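Local coordinates for isomaltodextranase (PDB 5AWO), which hydrolyses the alpha-1,6-glucosidic linkages of dextran-type polysaccharides, releasing successive isomaltose units from the non-reducing chain ends, at residues 523-528 with 581-586; 546-551 with 587-592. One frame throughout, in Å; residues are numbered along the deposited sequence.

In the fold
Within the carbohydrate-binding module of the CBM6/CBM35 type, the chain first enters contact 1 at 523-528, where strand 515-522 gives way to strand 526-535. It then runs along strand 526-535 and reaches contact 2 at 546-551, on strand 542-549. After strand 555-564 it returns along strand 574-582, whose end opens 581-586, closing contact 1 over 52 intervening residues, and continues directly into 587-592, closing contact 2 over 35. The two closures cross, because their segments alternate. Strand 585-592 serves both. Contact 1 sits where strands 526-535 and 574-582 of one sheet meet the turn leading into the other; contact 2 lies inside that other sheet. L582 CD2 links them, 3.8 Å from V589 CG2.

Contact 1 (523-528 with 581-586); sequences PHRGSY and TLDAGL
At one edge of a beta-sandwich carbohydrate-binding module, strands 526-535 and 574-582 run antiparallel, and their pairing ends here in turns. G526 and L582 form a hydrogen-bonded pair: G526 N donates to L582 O over 2.9 Å, but the bond is bent, with 132° at the hydrogen, and comes from above the carbonyl plane. S527 and T581 follow as a non-hydrogen-bonded pair, with T581 CA 3.1 Å from G526 O in a CA-H...O contact. The Y528 side chain crosses L582 obliquely. Its CG stands anti to the carbonyl carbon, so that CD1 lies 3.4 Å from L582 CB while L582 O meets the ring edge near CE1. In this sandwich, Y528 and L582 both also touch V522 of strand 515-522, in the other sheet. The phenol turns back on its own segment: Y528 OH donates to a lone pair of H524 O at 2.3 Å, very short, and lies over the centre of the H524 ring. An alanine in place of Y528 would probably loosen the 523-525 turn, since both the phenol bond to H524 O and the packing on L582 would be gone. The extended R525 chain runs alongside D583. R525 NE and D583 OD1 form a long salt bridge of 3.5 Å, guanidinium and carboxylate planes 70° apart, though OD1 is less certainly placed; a water bridges R525 NH2 to D583 OD2.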
loop_
_atom_site.group_PDB
_atom_site.type_symbol
_atom_site.label_atom_id
_atom_site.label_comp_id
_atom_site.label_asym_id
_atom_site.label_seq_id
_atom_site.Cartn_x
_atom_site.Cartn_y
_atom_site.Cartn_z
ATOM N N PRO A 523 -11.087 -3.221 23.905
ATOM C CA PRO A 523 -10.266 -3.160 25.140
ATOM C C PRO A 523 -9.770 -4.457 25.828
ATOM O O PRO A 523 -8.788 -4.372 26.555
ATOM C CB PRO A 523 -11.144 -2.356 26.106
ATOM C CG PRO A 523 -12.530 -2.486 25.589
ATOM C CD PRO A 523 -12.418 -2.629 24.100
ATOM N N HIS A 524 -10.391 -5.624 25.600
ATOM C CA HIS A 524 -9.989 -6.880 26.289
ATOM C C HIS A 524 -10.284 -8.148 25.466
ATOM O O HIS A 524 -11.077 -8.114 24.540
ATOM C CB HIS A 524 -10.686 -6.979 27.646
ATOM C CG HIS A 524 -12.173 -6.905 27.547
ATOM N ND1 HIS A 524 -12.861 -5.726 27.703
ATOM C CD2 HIS A 524 -13.097 -7.848 27.250
ATOM C CE1 HIS A 524 -14.153 -5.947 27.530
ATOM N NE2 HIS A 524 -14.323 -7.226 27.249
ATOM N N ARG A 525 -9.609 -9.256 25.776
ATOM C CA ARG A 525 -9.910 -10.539 25.128
ATOM C C ARG A 525 -11.293 -11.029 25.532
ATOM O O ARG A 525 -11.626 -11.011 26.724
ATOM C CB ARG A 525 -8.866 -11.601 25.498
ATOM C CG ARG A 525 -9.142 -12.987 24.914
ATOM C CD ARG A 525 -7.897 -13.864 24.959
ATOM N NE ARG A 525 -7.903 -15.004 24.031
ATOM C CZ ARG A 525 -7.684 -16.279 24.383
ATOM N NH1 ARG A 525 -7.410 -16.598 25.642
ATOM N NH2 ARG A 525 -7.712 -17.238 23.462
ATOM N N GLY A 526 -12.101 -11.456 24.558
ATOM C CA GLY A 526 -13.456 -11.962 24.859
ATOM C C GLY A 526 -14.497 -11.884 23.754
ATOM O O GLY A 526 -14.158 -11.778 22.573
ATOM N N SER A 527 -15.772 -11.950 24.164
ATOM C CA SER A 527 -16.941 -11.982 23.268
ATOM C C SER A 527 -17.601 -10.617 23.149
ATOM O O SER A 527 -17.759 -9.926 24.154
ATOM C CB SER A 527 -17.980 -12.995 23.789
ATOM O OG SER A 527 -19.254 -12.821 23.166
ATOM N N TYR A 528 -17.976 -10.224 21.921
ATOM C CA TYR A 528 -18.635 -8.928 21.666
ATOM C C TYR A 528 -19.832 -9.082 20.703
ATOM O O TYR A 528 -19.834 -9.972 19.846
ATOM C CB TYR A 528 -17.619 -7.901 21.080
ATOM C CG TYR A 528 -16.395 -7.594 21.944
ATOM C CD1 TYR A 528 -15.331 -8.463 21.998
ATOM C CD2 TYR A 528 -16.298 -6.413 22.691
ATOM C CE1 TYR A 528 -14.216 -8.193 22.767
ATOM C CE2 TYR A 528 -15.184 -6.128 23.475
ATOM C CZ TYR A 528 -14.134 -7.032 23.511
ATOM O OH TYR A 528 -12.983 -6.808 24.274
ATOM N N THR A 581 -16.099 -13.288 18.967
ATOM C CA THR A 581 -15.067 -13.208 19.984
ATOM C C THR A 581 -13.944 -12.329 19.435
ATOM O O THR A 581 -13.254 -12.751 18.510
ATOM C CB THR A 581 -14.576 -14.605 20.472
ATOM O OG1 THR A 581 -14.101 -15.434 19.392
ATOM C CG2 THR A 581 -15.733 -15.337 21.158
ATOM N N LEU A 582 -13.822 -11.109 19.986
ATOM C CA LEU A 582 -12.722 -10.155 19.662
ATOM C C LEU A 582 -11.761 -10.040 20.843
ATOM O O LEU A 582 -12.171 -10.123 22.009
ATOM C CB LEU A 582 -13.269 -8.760 19.314
ATOM C CG LEU A 582 -14.350 -8.664 18.253
ATOM C CD1 LEU A 582 -14.920 -7.261 18.199
ATOM C CD2 LEU A 582 -13.833 -9.105 16.889
ATOM N N ASP A 583 -10.474 -9.863 20.552
ATOM C CA ASP A 583 -9.451 -9.745 21.582
ATOM C C ASP A 583 -9.163 -8.265 21.815
ATOM O O ASP A 583 -9.569 -7.431 21.012
ATOM C CB ASP A 583 -8.171 -10.534 21.205
ATOM C CG ASP A 583 -8.289 -12.055 21.451
ATOM O OD1 ASP A 583 -9.273 -12.482 22.076
ATOM O OD2 ASP A 583 -7.378 -12.858 21.050
ATOM N N ALA A 584 -8.524 -7.939 22.940
ATOM C CA ALA A 584 -8.157 -6.563 23.247
ATOM C C ALA A 584 -7.250 -6.062 22.129
ATOM O O ALA A 584 -6.352 -6.764 21.721
ATOM C CB ALA A 584 -7.400 -6.472 24.562
ATOM N N GLY A 585 -7.490 -4.850 21.676
ATOM C CA GLY A 585 -6.633 -4.231 20.682
ATOM C C GLY A 585 -7.133 -4.592 19.311
ATOM O O GLY A 585 -8.333 -4.655 19.098
ATOM N N LEU A 586 -6.196 -4.843 18.396
ATOM C CA LEU A 586 -6.496 -4.872 16.971
ATOM C C LEU A 586 -6.975 -6.241 16.518
ATOM O O LEU A 586 -6.277 -7.232 16.695
ATOM C CB LEU A 586 -5.248 -4.496 16.159
ATOM C CG LEU A 586 -5.400 -4.560 14.625
ATOM C CD1 LEU A 586 -6.428 -3.576 14.078
ATOM C CD2 LEU A 586 -4.034 -4.320 13.996
HETATM O O HOH W 1 -7.864 -15.910 20.988
#

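Contact 2 (546-551 with 587-592); sequences VTAEKA and NLVTIG
L588 has the most surface buried here, followed by V546, and the two sit near opposite ends of an antiparallel strand pair. The L588 side chain, with CG anti to the carbonyl carbon and chi2 at -53°, carries CD2 to within 3.7 Å of A551 CA. Its N-H and C=O both bond E549, in a hydrogen-bonded pair: L588 N donates to E549 O over 2.8 Å, nearly straight at 172°, and E549 N returns a more bent bond to L588 O. Both donors lie in the carbonyl planes. Two residues along, past the non-hydrogen-bonded pair A548 and V589, T547 N points at T590 O nearly along the C=O axis (2.9 Å), whereas T590 N reaches T547 O from above its plane. Strands 542-549 and 585-592 are thus adjacent members of one antiparallel sheet of the beta-sandwich, their short segments 166° apart in direction. V546 and I591, next beyond T547 and T590, form a non-hydrogen-bonded pair; V546 CG2, anti to the carbonyl carbon, lies 4.0 Å from I591 CG1, the two side chains pointing the same way. Together with A548 and V589 they form the apolar face, on which A548 touches L582 and V589 touches I580, both of the other sheet. T547, E549, L588 and T590 share the other face, where two waters bind. One joins T547 OG1 to L588 O; the second donates to E549 OE1 at 3.3 Å and meets T590 OG1. The carboxylate's stronger partner is R33, which also bonds K550 O and A551 O, while T590 OG1 bonds T517 OG1.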
loop_
_atom_site.group_PDB
_atom_site.type_symbol
_atom_site.label_atom_id
_atom_site.label_comp_id
_atom_site.label_asym_id
_atom_site.label_seq_id
_atom_site.Cartn_x
_atom_site.Cartn_y
_atom_site.Cartn_z
ATOM N N VAL A 546 -17.482 -15.659 8.244
ATOM C CA VAL A 546 -16.972 -14.555 9.068
ATOM C C VAL A 546 -15.857 -15.057 9.966
ATOM O O VAL A 546 -16.009 -16.077 10.652
ATOM C CB VAL A 546 -18.068 -13.896 9.932
ATOM C CG1 VAL A 546 -17.481 -12.800 10.828
ATOM C CG2 VAL A 546 -19.178 -13.328 9.056
ATOM N N THR A 547 -14.722 -14.355 9.940
ATOM C CA THR A 547 -13.634 -14.621 10.853
ATOM C C THR A 547 -13.209 -13.362 11.602
ATOM O O THR A 547 -13.489 -12.225 11.173
ATOM C CB THR A 547 -12.384 -15.195 10.149
ATOM O OG1 THR A 547 -11.889 -14.278 9.144
ATOM C CG2 THR A 547 -12.667 -16.524 9.505
ATOM N N ALA A 548 -12.561 -13.588 12.739
ATOM C CA ALA A 548 -11.724 -12.587 13.396
ATOM C C ALA A 548 -10.324 -13.154 13.582
ATOM O O ALA A 548 -10.156 -14.341 13.906
ATOM C CB ALA A 548 -12.325 -12.157 14.727
ATOM N N GLU A 549 -9.303 -12.308 13.351
ATOM C CA GLU A 549 -7.912 -12.699 13.394
ATOM C C GLU A 549 -7.063 -11.579 13.992
ATOM O O GLU A 549 -7.447 -10.381 13.921
ATOM C CB GLU A 549 -7.380 -12.971 11.977
ATOM C CG GLU A 549 -8.003 -14.186 11.304
ATOM C CD GLU A 549 -7.519 -14.422 9.879
ATOM O OE1 GLU A 549 -6.790 -13.554 9.326
ATOM O OE2 GLU A 549 -7.860 -15.469 9.286
ATOM N N LYS A 550 -5.915 -11.960 14.531
ATOM C CA LYS A 550 -4.914 -10.981 14.930
ATOM C C LYS A 550 -4.240 -10.486 13.660
ATOM O O LYS A 550 -4.453 -11.046 12.578
ATOM C CB LYS A 550 -3.862 -11.587 15.852
ATOM C CG LYS A 550 -4.410 -12.227 17.120
ATOM C CD LYS A 550 -3.277 -12.822 17.926
ATOM C CE LYS A 550 -2.554 -11.784 18.773
ATOM N NZ LYS A 550 -3.373 -11.294 19.920
ATOM N N ALA A 551 -3.427 -9.446 13.791
ATOM C CA ALA A 551 -2.695 -8.903 12.629
ATOM C C ALA A 551 -1.805 -9.949 11.967
ATOM O O ALA A 551 -1.645 -9.936 10.741
ATOM C CB ALA A 551 -1.898 -7.680 13.021
ATOM N N ASN A 587 -8.137 -6.249 15.878
ATOM C CA ASN A 587 -8.665 -7.446 15.248
ATOM C C ASN A 587 -9.003 -7.123 13.808
ATOM O O ASN A 587 -9.502 -6.028 13.521
ATOM C CB ASN A 587 -9.953 -7.926 15.958
ATOM C CG ASN A 587 -9.715 -8.308 17.403
ATOM O OD1 ASN A 587 -9.385 -9.471 17.719
ATOM N ND2 ASN A 587 -9.830 -7.323 18.285
ATOM N N LEU A 588 -8.772 -8.080 12.919
ATOM C CA LEU A 588 -9.263 -7.986 11.554
ATOM C C LEU A 588 -10.498 -8.855 11.413
ATOM O O LEU A 588 -10.409 -10.083 11.602
ATOM C CB LEU A 588 -8.192 -8.415 10.551
ATOM C CG LEU A 588 -6.960 -7.506 10.399
ATOM C CD1 LEU A 588 -7.374 -6.068 10.108
ATOM C CD2 LEU A 588 -6.023 -7.542 11.591
ATOM N N VAL A 589 -11.628 -8.235 11.123
ATOM C CA VAL A 589 -12.891 -8.951 10.959
ATOM C C VAL A 589 -13.158 -8.984 9.473
ATOM O O VAL A 589 -13.363 -7.932 8.843
ATOM C CB VAL A 589 -14.039 -8.271 11.738
ATOM C CG1 VAL A 589 -15.356 -8.996 11.498
ATOM C CG2 VAL A 589 -13.725 -8.248 13.228
ATOM N N THR A 590 -13.125 -10.188 8.912
ATOM C CA THR A 590 -13.319 -10.425 7.496
ATOM C C THR A 590 -14.595 -11.228 7.260
ATOM O O THR A 590 -14.807 -12.272 7.900
ATOM C CB THR A 590 -12.083 -11.112 6.893
ATOM O OG1 THR A 590 -10.968 -10.196 6.990
ATOM C CG2 THR A 590 -12.275 -11.515 5.444
ATOM N N ILE A 591 -15.404 -10.732 6.341
ATOM C CA ILE A 591 -16.657 -11.362 5.901
ATOM C C ILE A 591 -16.569 -11.582 4.404
ATOM O O ILE A 591 -16.267 -10.645 3.665
ATOM C CB ILE A 591 -17.917 -10.529 6.274
ATOM C CG1 ILE A 591 -19.186 -11.174 5.697
ATOM C CG2 ILE A 591 -17.800 -9.070 5.825
ATOM C CD1 ILE A 591 -20.487 -10.644 6.293
ATOM N N GLY A 592 -16.815 -12.816 3.944
ATOM C CA GLY A 592 -16.712 -13.137 2.537
ATOM C C GLY A 592 -17.544 -14.340 2.143
ATOM O O GLY A 592 -18.081 -15.022 3.006
HETATM O O HOH W 2 -10.142 -12.259 9.896
HETATM O O HOH W 3 -8.557 -11.288 7.760
#